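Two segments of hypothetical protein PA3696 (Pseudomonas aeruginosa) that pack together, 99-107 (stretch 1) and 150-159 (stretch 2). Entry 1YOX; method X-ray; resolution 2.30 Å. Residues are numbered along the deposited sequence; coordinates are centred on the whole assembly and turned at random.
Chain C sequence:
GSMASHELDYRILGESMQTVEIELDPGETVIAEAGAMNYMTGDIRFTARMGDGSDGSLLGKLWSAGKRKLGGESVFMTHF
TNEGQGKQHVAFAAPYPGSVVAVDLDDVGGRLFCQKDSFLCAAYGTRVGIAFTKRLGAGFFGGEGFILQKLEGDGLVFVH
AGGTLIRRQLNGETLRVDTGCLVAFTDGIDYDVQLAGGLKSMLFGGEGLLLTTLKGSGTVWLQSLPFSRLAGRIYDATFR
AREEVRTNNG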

ATOM      1  N   SER C  99       4.214   7.517  -3.153  1.00 33.00           N
ATOM      2  CA  SER C  99       4.723   8.079  -4.381  1.00 34.53           C
ATOM      3  C   SER C  99       6.136   8.642  -4.297  1.00 34.20           C
ATOM      4  O   SER C  99       6.680   8.857  -3.233  1.00 34.49           O
ATOM      5  CB  SER C  99       3.727   9.092  -4.949  1.00 34.46           C
ATOM      6  OG  SER C  99       3.211   9.878  -3.915  1.00 36.14           O
ATOM      7  N   VAL C 100       6.714   8.863  -5.454  1.00 34.79           N
ATOM      8  CA  VAL C 100       8.093   9.274  -5.564  1.00 36.37           C
ATOM      9  C   VAL C 100       8.062  10.741  -5.990  1.00 37.50           C
ATOM     10  O   VAL C 100       7.177  11.143  -6.722  1.00 38.58           O
ATOM     11  CB  VAL C 100       8.832   8.375  -6.596  1.00 35.90           C
ATOM     12  CG1 VAL C 100      10.251   8.817  -6.814  1.00 34.47           C
ATOM     13  CG2 VAL C 100       8.781   6.886  -6.150  1.00 35.51           C
ATOM     14  N   VAL C 101       8.979  11.553  -5.489  1.00 38.56           N
ATOM     15  CA  VAL C 101       9.142  12.903  -6.029  1.00 39.01           C
ATOM     16  C   VAL C 101      10.606  13.146  -6.295  1.00 39.37           C
ATOM     17  O   VAL C 101      11.477  12.796  -5.476  1.00 39.02           O
ATOM     18  CB  VAL C 101       8.586  14.063  -5.104  1.00 39.42           C
ATOM     19  CG1 VAL C 101       7.072  14.300  -5.316  1.00 40.39           C
ATOM     20  CG2 VAL C 101       8.931  13.856  -3.667  1.00 38.01           C
ATOM     21  N   ALA C 102      10.872  13.732  -7.460  1.00 39.94           N
ATOM     22  CA  ALA C 102      12.219  14.172  -7.812  1.00 40.67           C
ATOM     23  C   ALA C 102      12.356  15.550  -7.226  1.00 41.09           C
ATOM     24  O   ALA C 102      11.442  16.355  -7.306  1.00 42.20           O
ATOM     25  CB  ALA C 102      12.399  14.205  -9.327  1.00 40.17           C
ATOM     26  N   VAL C 103      13.469  15.823  -6.584  1.00 42.02           N
ATOM     27  CA  VAL C 103      13.697  17.162  -6.097  1.00 42.78           C
ATOM     28  C   VAL C 103      15.051  17.586  -6.637  1.00 43.78           C
ATOM     29  O   VAL C 103      16.071  16.940  -6.374  1.00 43.02           O
ATOM     30  CB  VAL C 103      13.622  17.248  -4.539  1.00 43.03           C
ATOM     31  CG1 VAL C 103      13.955  18.660  -4.051  1.00 44.31           C
ATOM     32  CG2 VAL C 103      12.233  16.816  -4.015  1.00 41.87           C
ATOM     33  N   ASP C 104      15.052  18.647  -7.445  1.00 45.48           N
ATOM     34  CA  ASP C 104      16.318  19.211  -7.922  1.00 46.66           C
ATOM     35  C   ASP C 104      16.901  19.995  -6.779  1.00 47.15           C
ATOM     36  O   ASP C 104      16.251  20.867  -6.215  1.00 47.81           O
ATOM     37  CB  ASP C 104      16.117  20.096  -9.153  1.00 46.92           C
ATOM     38  CG  ASP C 104      17.430  20.432  -9.851  1.00 47.73           C
ATOM     39  OD1 ASP C 104      18.463  20.628  -9.171  1.00 51.29           O
ATOM     40  OD2 ASP C 104      17.439  20.509 -11.088  1.00 47.58           O
ATOM     41  N   LEU C 105      18.115  19.654  -6.398  1.00 47.93           N
ATOM     42  CA  LEU C 105      18.750  20.359  -5.318  1.00 48.80           C
ATOM     43  C   LEU C 105      18.922  21.851  -5.677  1.00 50.66           C
ATOM     44  O   LEU C 105      18.687  22.729  -4.817  1.00 50.48           O
ATOM     45  CB  LEU C 105      20.053  19.660  -4.908  1.00 48.81           C
ATOM     46  CG  LEU C 105      20.061  18.743  -3.654  1.00 48.69           C
ATOM     47  CD1 LEU C 105      18.688  18.285  -3.202  1.00 46.03           C
ATOM     48  CD2 LEU C 105      21.016  17.560  -3.787  1.00 47.42           C
ATOM     49  N   ASP C 106      19.265  22.146  -6.944  1.00 51.68           N
ATOM     50  CA  ASP C 106      19.363  23.551  -7.390  1.00 53.02           C
ATOM     51  C   ASP C 106      18.119  24.334  -7.015  1.00 53.12           C
ATOM     52  O   ASP C 106      18.222  25.447  -6.545  1.00 53.52           O
ATOM     53  CB  ASP C 106      19.629  23.689  -8.892  1.00 53.11           C
ATOM     54  CG  ASP C 106      21.079  23.430  -9.258  1.00 54.87           C
ATOM     55  OD1 ASP C 106      21.377  23.319 -10.480  1.00 56.50           O
ATOM     56  OD2 ASP C 106      21.922  23.319  -8.334  1.00 55.66           O
ATOM     57  N   ASP C 107      16.953  23.728  -7.200  1.00 53.83           N
ATOM     58  CA  ASP C 107      15.668  24.378  -6.913  1.00 54.13           C
ATOM     59  C   ASP C 107      15.427  24.675  -5.444  1.00 53.55           C
ATOM     60  O   ASP C 107      14.414  25.270  -5.104  1.00 54.34           O
ATOM     61  CB  ASP C 107      14.498  23.533  -7.450  1.00 54.68           C
ATOM     62  CG  ASP C 107      14.309  23.673  -8.956  1.00 56.86           C
ATOM     63  OD1 ASP C 107      14.445  24.805  -9.499  1.00 59.00           O
ATOM     64  OD2 ASP C 107      14.012  22.645  -9.599  1.00 59.38           O
ATOM     65  N   LYS C 150      20.952  14.732   5.683  1.00 44.11           N
ATOM     66  CA  LYS C 150      21.143  15.924   4.836  1.00 44.75           C
ATOM     67  C   LYS C 150      21.704  15.528   3.483  1.00 43.22           C
ATOM     68  O   LYS C 150      22.690  14.804   3.384  1.00 42.16           O
ATOM     69  CB  LYS C 150      21.986  17.042   5.497  1.00 44.92           C
ATOM     70  CG  LYS C 150      23.356  16.645   6.019  1.00 45.87           C
ATOM     71  CD  LYS C 150      24.192  17.902   6.419  1.00 46.78           C
ATOM     72  CE  LYS C 150      25.540  17.496   7.065  1.00 48.80           C
ATOM     73  NZ  LYS C 150      26.163  18.566   7.921  1.00 51.03           N
ATOM     74  N   LEU C 151      21.023  16.003   2.457  1.00 42.68           N
ATOM     75  CA  LEU C 151      21.392  15.754   1.077  1.00 42.25           C
ATOM     76  C   LEU C 151      21.832  17.114   0.529  1.00 42.53           C
ATOM     77  O   LEU C 151      21.041  18.072   0.506  1.00 42.03           O
ATOM     78  CB  LEU C 151      20.200  15.205   0.281  1.00 41.53           C
ATOM     79  CG  LEU C 151      19.270  14.179   0.961  1.00 41.28           C
ATOM     80  CD1 LEU C 151      18.035  13.894   0.129  1.00 38.01           C
ATOM     81  CD2 LEU C 151      20.008  12.886   1.286  1.00 40.97           C
ATOM     82  N   GLU C 152      23.093  17.209   0.126  1.00 42.69           N
ATOM     83  CA  GLU C 152      23.579  18.454  -0.482  1.00 44.42           C
ATOM     84  C   GLU C 152      24.315  18.263  -1.826  1.00 44.41           C
ATOM     85  O   GLU C 152      24.923  17.231  -2.086  1.00 43.73           O
ATOM     86  CB  GLU C 152      24.372  19.317   0.543  1.00 44.18           C
ATOM     87  CG  GLU C 152      25.287  18.548   1.502  1.00 44.45           C
ATOM     88  CD  GLU C 152      25.544  19.266   2.830  1.00 45.95           C
ATOM     89  OE1 GLU C 152      24.810  20.217   3.191  1.00 46.96           O
ATOM     90  OE2 GLU C 152      26.505  18.870   3.531  1.00 49.50           O
ATOM     91  N   GLY C 153      24.253  19.271  -2.683  1.00 45.63           N
ATOM     92  CA  GLY C 153      24.911  19.166  -3.976  1.00 46.34           C
ATOM     93  C   GLY C 153      24.054  19.857  -4.987  1.00 47.00           C
ATOM     94  O   GLY C 153      23.143  20.580  -4.612  1.00 46.80           O
ATOM     95  N   ASP C 154      24.341  19.636  -6.267  1.00 47.91           N
ATOM     96  CA  ASP C 154      23.656  20.364  -7.331  1.00 48.84           C
ATOM     97  C   ASP C 154      22.860  19.453  -8.260  1.00 48.59           C
ATOM     98  O   ASP C 154      22.433  19.875  -9.353  1.00 49.35           O
ATOM     99  CB  ASP C 154      24.655  21.228  -8.120  1.00 49.56           C
ATOM    100  CG  ASP C 154      25.526  20.410  -9.075  1.00 53.03           C
ATOM    101  OD1 ASP C 154      25.885  19.267  -8.716  1.00 55.33           O
ATOM    102  OD2 ASP C 154      25.846  20.919 -10.192  1.00 57.70           O
ATOM    103  N   GLY C 155      22.632  18.215  -7.819  1.00 47.77           N
ATOM    104  CA  GLY C 155      21.994  17.218  -8.669  1.00 46.02           C
ATOM    105  C   GLY C 155      20.593  16.832  -8.246  1.00 45.06           C
ATOM    106  O   GLY C 155      19.948  17.503  -7.418  1.00 44.62           O
ATOM    107  N   LEU C 156      20.146  15.717  -8.816  1.00 43.29           N
ATOM    108  CA  LEU C 156      18.830  15.152  -8.543  1.00 41.86           C
ATOM    109  C   LEU C 156      18.801  14.148  -7.409  1.00 40.02           C
ATOM    110  O   LEU C 156      19.663  13.281  -7.260  1.00 39.37           O
ATOM    111  CB  LEU C 156      18.231  14.540  -9.794  1.00 41.67           C
ATOM    112  CG  LEU C 156      17.749  15.599 -10.778  1.00 42.84           C
ATOM    113  CD1 LEU C 156      17.539  14.947 -12.136  1.00 42.95           C
ATOM    114  CD2 LEU C 156      16.472  16.288 -10.281  1.00 42.98           C
ATOM    115  N   VAL C 157      17.747  14.292  -6.633  1.00 38.95           N
ATOM    116  CA  VAL C 157      17.493  13.525  -5.426  1.00 37.75           C
ATOM    117  C   VAL C 157      16.061  13.010  -5.619  1.00 36.80           C
ATOM    118  O   VAL C 157      15.252  13.681  -6.249  1.00 37.77           O
ATOM    119  CB  VAL C 157      17.686  14.480  -4.214  1.00 37.62           C
ATOM    120  CG1 VAL C 157      16.503  14.539  -3.311  1.00 37.89           C
ATOM    121  CG2 VAL C 157      19.043  14.236  -3.516  1.00 36.35           C
ATOM    122  N   PHE C 158      15.766  11.811  -5.143  1.00 35.36           N
ATOM    123  CA  PHE C 158      14.420  11.259  -5.228  1.00 34.73           C
ATOM    124  C   PHE C 158      14.059  10.785  -3.826  1.00 34.71           C
ATOM    125  O   PHE C 158      14.828  10.056  -3.169  1.00 33.39           O
ATOM    126  CB  PHE C 158      14.352  10.101  -6.229  1.00 34.84           C
ATOM    127  CG  PHE C 158      14.840  10.465  -7.601  1.00 35.24           C
ATOM    128  CD1 PHE C 158      16.211  10.497  -7.882  1.00 35.77           C
ATOM    129  CD2 PHE C 158      13.932  10.826  -8.607  1.00 36.28           C
ATOM    130  CE1 PHE C 158      16.677  10.871  -9.144  1.00 36.57           C
ATOM    131  CE2 PHE C 158      14.391  11.189  -9.897  1.00 35.72           C
ATOM    132  CZ  PHE C 158      15.764  11.203 -10.158  1.00 36.17           C
ATOM    133  N   VAL C 159      12.906  11.245  -3.357  1.00 33.97           N
ATOM    134  CA  VAL C 159      12.469  10.928  -2.028  1.00 34.40           C
ATOM    135  C   VAL C 159      11.094  10.282  -2.165  1.00 34.70           C
ATOM    136  O   VAL C 159      10.400  10.520  -3.147  1.00 34.56           O
ATOM    137  CB  VAL C 159      12.470  12.190  -1.042  1.00 34.00           C
ATOM    138  CG1 VAL C 159      13.893  12.759  -0.837  1.00 33.72           C
ATOM    139  CG2 VAL C 159      11.538  13.268  -1.504  1.00 33.61           C
TER

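The antiparallel pairing of strands 99-104 and 156-159 does not stop where the first strand ends: Leu105, already in a loop, adds one more rung, its N donating to Gly155 O at 3.0 Å, and sets its side chain into the turn of the other stretch. No residue here is covered more by its partner stretch. Leu105 CB lies 3.2 Å from Gly153 O, while CD2 reaches Glu152 C (3.9 Å) and Val157 CG2 (3.9 Å); both chi angles fall between the usual wells. Gly153 adopts phi/psi of 144/-166, where a CB would be jammed against the preceding carbonyl O, so the backbone alone calls for glycine.

Within the ladder, two reciprocal pairs carry the hydrogen bonds. Val101 N to Val159 O (2.9 Å) is answered by Val159 N to Val101 O (3.0 Å), and Val103 N to Val157 O (2.8 Å) by Val157 N to Val103 O (3.1 Å); the last is the most bent, with an angle of 147° at the hydrogen. Between these pairs the strands draw closer, Ala102 CA lying 4.5 Å from Phe158 CA, and CA-H...O contacts add to the pairing: Phe158 CA to Val101 O (3.3 Å) and Ala102 CA to Val157 O (3.4 Å).

Side chains alternate between faces. Val101, Val103, Val157 and Val159 share one, with Val101 CG2 packed tightly against Val159 CG2 at 3.4 Å. On the other, Ala102 CB meets Phe158 CE2 at 3.7 Å, approaching the ring obliquely, and Leu156 CD2 reaches Asp104 CA at 3.8 Å.

At the end of the strand, Asp104 OD1 accepts from Asp106 N (2.8 Å), tying the side chain to the backbone where the chain turns. Asp106 OD2 then comes within 3.4 Å of Asp154 CB, a contact with carbon.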